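PDB 6B1Z: glutamate--tRNA ligase from Elizabethkingia anophelis, which catalyses the ATP-dependent attachment of glutamate to its cognate tRNA, supplying glutamyl-tRNA for protein synthesis. Local coordinates for residues Arg96-Tyr99 against Asp100-Thr103; Tyr210-Ala213 against Asn214-Asp217. All coordinates share one frame; numbering follows the deposited sequence. Where two conformers were deposited one is given.

Interaction 1 (Arg96-Tyr99 against Asp100-Thr103). With FMT (formic acid), chain B; EDO (1,2-ethanediol), chain S.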
# COMPACT_ATOMS: atom_id res chain seq x y z
N ARG A 96 -18.98 -23.98 -2.93
CA ARG A 96 -20.44 -23.95 -2.79
C ARG A 96 -20.97 -25.15 -2.01
O ARG A 96 -21.91 -25.00 -1.22
CB ARG A 96 -21.11 -23.86 -4.16
CG ARG A 96 -22.56 -24.36 -4.14
CD ARG A 96 -23.25 -24.23 -5.49
NE ARG A 96 -23.56 -22.85 -5.83
CZ ARG A 96 -24.55 -22.14 -5.28
NH1 ARG A 96 -25.32 -22.68 -4.35
NH2 ARG A 96 -24.75 -20.89 -5.67
N ASP A 97 -20.39 -26.34 -2.20
CA ASP A 97 -20.91 -27.51 -1.49
C ASP A 97 -20.70 -27.38 0.02
O ASP A 97 -21.56 -27.80 0.81
CB ASP A 97 -20.26 -28.79 -2.02
CG ASP A 97 -20.94 -29.30 -3.28
OD1 ASP A 97 -21.70 -28.52 -3.90
OD2 ASP A 97 -20.72 -30.47 -3.64
N ILE A 98 -19.58 -26.78 0.44
CA ILE A 98 -19.36 -26.49 1.86
C ILE A 98 -20.42 -25.52 2.36
O ILE A 98 -21.00 -25.72 3.44
CB ILE A 98 -17.94 -25.92 2.07
CG1 ILE A 98 -16.89 -26.95 1.67
CG2 ILE A 98 -17.73 -25.49 3.51
CD1 ILE A 98 -15.48 -26.40 1.50
N TYR A 99 -20.67 -24.47 1.60
CA TYR A 99 -21.64 -23.47 2.05
C TYR A 99 -23.04 -24.07 2.13
O TYR A 99 -23.81 -23.74 3.05
CB TYR A 99 -21.62 -22.27 1.11
CG TYR A 99 -20.29 -21.56 1.04
CD1 TYR A 99 -19.47 -21.40 2.16
CD2 TYR A 99 -19.83 -21.06 -0.17
CE1 TYR A 99 -18.23 -20.73 2.06
CE2 TYR A 99 -18.62 -20.41 -0.29
CZ TYR A 99 -17.82 -20.25 0.82
OH TYR A 99 -16.61 -19.61 0.68
N ASP A 100 -23.40 -24.93 1.17
CA ASP A 100 -24.72 -25.56 1.20
C ASP A 100 -24.92 -26.38 2.47
O ASP A 100 -26.00 -26.36 3.07
CB ASP A 100 -24.90 -26.45 -0.03
CG ASP A 100 -25.11 -25.66 -1.30
OD1 ASP A 100 -25.27 -24.42 -1.25
OD2 ASP A 100 -25.08 -26.30 -2.38
N ARG A 101 -23.88 -27.10 2.88
CA ARG A 101 -23.94 -27.90 4.10
C ARG A 101 -24.28 -27.02 5.30
O ARG A 101 -25.16 -27.36 6.11
CB ARG A 101 -22.60 -28.62 4.30
CG ARG A 101 -22.43 -29.40 5.59
CD ARG A 101 -21.32 -30.46 5.46
NE ARG A 101 -19.97 -29.94 5.64
CZ ARG A 101 -19.04 -29.87 4.69
NH1 ARG A 101 -19.31 -30.31 3.46
NH2 ARG A 101 -17.84 -29.38 4.96
N TYR A 102 -23.62 -25.86 5.42
CA TYR A 102 -23.82 -25.00 6.58
C TYR A 102 -25.06 -24.14 6.46
O TYR A 102 -25.63 -23.75 7.48
CB TYR A 102 -22.56 -24.18 6.82
CG TYR A 102 -21.44 -25.08 7.27
CD1 TYR A 102 -21.62 -25.94 8.34
CD2 TYR A 102 -20.23 -25.12 6.59
CE1 TYR A 102 -20.61 -26.79 8.75
CE2 TYR A 102 -19.22 -25.96 6.99
CZ TYR A 102 -19.41 -26.79 8.07
OH TYR A 102 -18.41 -27.64 8.48
N THR A 103 -25.52 -23.86 5.24
CA THR A 103 -26.83 -23.25 5.08
C THR A 103 -27.93 -24.16 5.63
O THR A 103 -28.82 -23.71 6.36
CB THR A 103 -27.07 -22.92 3.60
OG1 THR A 103 -26.16 -21.89 3.20
CG2 THR A 103 -28.50 -22.43 3.38
C FMT B . -19.06 -27.28 -5.87
O1 FMT B . -19.02 -27.10 -4.66
O2 FMT B . -18.11 -27.12 -6.63
C1 EDO S . -21.58 -31.30 -8.31
O1 EDO S . -21.20 -29.95 -8.04
C2 EDO S . -21.36 -32.13 -7.05
O2 EDO S . -21.87 -31.42 -5.92
O HOH W 1 -24.60 -28.89 -2.36
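Asp97 and Asp100, one turn apart on helix 96-106, bring two carboxylates close together: OD1 of Asp97 lies 4.3 Å from OD2 of Asp100. A water bridges them, donating to Asp100 OD2 at 2.6 Å and, weakly, to Asp97 OD1. The opposite charge comes from Arg96, whose chain leaves the backbone with CG anti to N (chi1 158°) and then bends at its third torsion. That bend swings the guanidinium toward the next turn, where NH1 reaches Asp100 OD1 in a salt bridge of 3.6 Å. The two planar groups stand 52° apart, a loose electrostatic pairing; Arg96 NH2 is hydrogen-bonded to the carbonyl oxygen of Asp205. Asp97 OD2 accepts a hydrogen bond from 1,2-ethanediol, while Asp97 N donates to formic acid O1 2.9 Å away.

Another side of the helix is largely apolar. Ile98 and Tyr102 lie side by side and point the same way, the CG2 branch meeting ring atom CE2 at 3.8 Å. Both rest on Ile216 of helix 210-220, as does the buried Tyr99, whose OH bonds to Asp217. Trp248 meets the Tyr102 ring edge to face. Arg101 folds one guanidinium face over Ile98 CA; Glu220 is a weak partner of both Arg101 and Tyr102 OH. Four i to i+4 backbone bonds run beneath these side chains. This is local packing on a surface helix of the class I catalytic domain: water and arginine probably ease the repulsion of the two acids, while the largely apolar flank seats the helix on its neighbour.

Interaction 2 (Tyr210-Ala213 against Asn214-Asp217). With FMT (formic acid), chain N.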
# COMPACT_ATOMS: atom_id res chain seq x y z
N TYR A 210 -20.51 -12.24 2.17
CA TYR A 210 -19.20 -12.26 2.83
C TYR A 210 -19.33 -12.60 4.31
O TYR A 210 -18.49 -13.31 4.87
CB TYR A 210 -18.49 -10.91 2.71
CG TYR A 210 -18.07 -10.47 1.32
CD1 TYR A 210 -17.75 -11.39 0.33
CD2 TYR A 210 -17.97 -9.12 1.02
CE1 TYR A 210 -17.35 -10.96 -0.94
CE2 TYR A 210 -17.57 -8.69 -0.22
CZ TYR A 210 -17.27 -9.61 -1.20
OH TYR A 210 -16.88 -9.16 -2.44
N HIS A 211 -20.38 -12.09 4.96
CA HIS A 211 -20.53 -12.31 6.40
C HIS A 211 -20.57 -13.80 6.73
O HIS A 211 -19.86 -14.26 7.63
CB HIS A 211 -21.81 -11.64 6.90
CG HIS A 211 -21.79 -10.15 6.79
ND1 HIS A 211 -20.93 -9.35 7.52
CD2 HIS A 211 -22.56 -9.30 6.05
CE1 HIS A 211 -21.16 -8.08 7.22
NE2 HIS A 211 -22.15 -8.03 6.35
N PHE A 212 -21.41 -14.55 6.02
CA PHE A 212 -21.60 -15.97 6.30
C PHE A 212 -20.44 -16.79 5.74
O PHE A 212 -19.94 -17.69 6.42
CB PHE A 212 -22.94 -16.41 5.71
CG PHE A 212 -23.47 -17.74 6.21
CD1 PHE A 212 -23.23 -18.19 7.51
CD2 PHE A 212 -24.23 -18.53 5.37
CE1 PHE A 212 -23.76 -19.41 7.95
CE2 PHE A 212 -24.76 -19.76 5.79
CZ PHE A 212 -24.53 -20.19 7.09
N ALA A 213 -20.01 -16.49 4.50
CA ALA A 213 -18.88 -17.20 3.91
C ALA A 213 -17.63 -17.09 4.79
O ALA A 213 -16.90 -18.07 4.97
CB ALA A 213 -18.58 -16.67 2.51
N ASN A 214 -17.39 -15.91 5.37
CA ASN A 214 -16.16 -15.74 6.12
C ASN A 214 -16.20 -16.48 7.45
O ASN A 214 -15.18 -17.04 7.87
CB ASN A 214 -15.83 -14.26 6.32
CG ASN A 214 -15.21 -13.64 5.10
OD1 ASN A 214 -14.66 -14.35 4.25
ND2 ASN A 214 -15.29 -12.33 4.98
N ILE A 215 -17.35 -16.53 8.14
CA ILE A 215 -17.34 -17.27 9.40
C ILE A 215 -17.26 -18.78 9.11
O ILE A 215 -16.59 -19.52 9.84
CB ILE A 215 -18.52 -16.90 10.33
CG1 ILE A 215 -19.88 -17.36 9.79
CG2 ILE A 215 -18.51 -15.39 10.65
CD1 ILE A 215 -20.37 -18.65 10.47
N ILE A 216 -17.92 -19.25 8.04
CA ILE A 216 -17.80 -20.66 7.65
C ILE A 216 -16.35 -21.00 7.35
O ILE A 216 -15.80 -22.00 7.84
CB ILE A 216 -18.69 -20.97 6.44
CG1 ILE A 216 -20.18 -20.97 6.84
CG2 ILE A 216 -18.27 -22.32 5.77
CD1 ILE A 216 -21.12 -20.90 5.66
N ASP A 217 -15.70 -20.16 6.55
CA ASP A 217 -14.34 -20.51 6.13
C ASP A 217 -13.30 -20.27 7.21
O ASP A 217 -12.29 -20.98 7.25
CB ASP A 217 -13.98 -19.74 4.85
CG ASP A 217 -14.74 -20.25 3.63
OD1 ASP A 217 -15.30 -21.37 3.66
OD2 ASP A 217 -14.77 -19.51 2.62
C FMT N . -14.35 -9.32 2.01
O1 FMT N . -14.59 -9.26 0.81
O2 FMT N . -14.23 -10.37 2.64
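The Phe212 ring carries the methyl CD1 of Ile216 over the centre of one face, 3.6 Å from the centroid and 5° off the ring normal, a nearly ideal CH-pi contact. Ile215 comes to the same ring obliquely, its CG1 lying 4.1 Å from Phe212 CD1. Around them Leu201 and Val202 of strand 200-202, together with Ile106 of helix 96-106, add to the packing of the phenyl group. Over the Tyr210 ring, in one of its two conformers and so less certainly, lies formic acid O1.

Torsions set these positions. Phe212 swings CG away from its backbone N (chi1 -164°), which carries the ring along the helix to the residue one turn on. Ile215 takes the less common choice for a helix, with CG1 held between the backbone N and the carbonyl carbon (chi1 69°), and this brings CG1 within 3.4 Å of Phe212 O.

The Asn214 amide lies near Tyr210, with CB of Tyr210 4.2 Å from ND2. That ND2 donates almost straight to formic acid O2 at 3.2 Å and weakly to Glu51, whereas OD1 accepts from Arg49 and Gln92, so both ends of the buried amide are gripped. Asp217, also buried, forms a salt bridge from OD1 to Arg95 NE, and its OD2 accepts a hydrogen bond from Gln92 NE2 and pairs with Tyr99 OH. Along the backbone, Ile216 N bonds to Phe212 O at 3.0 Å, but Ile215 N to His211 O is weak.

The helix therefore has two chemistries: an apolar flank around Phe212, and a polar flank where Asn214 ND2 holds formic acid, probably from the crystallisation liquor, consistent with a pocket for small polar groups in the catalytic domain.

Following the chain from the N terminus, interaction 1 lies within helix 96-106 and is finished long before interaction 2 begins within helix 210-220. Both are strictly local, each joining adjoining turns of one helix and closing no large loop, and they follow in series without nesting or crossing. Folding then brings them together, the centres of interaction 1 and interaction 2 lying about 11 Å apart. Thr103 OG1 packs on Phe212 CE2 at 3.6 Å, and Tyr99 OH lies 2.7 Å from Asp217 OD2, a probable hydrogen bond. Two helices distant in sequence, yet both within the class I catalytic domain, are thereby joined: the solvent-facing helix lies against the more deeply buried one.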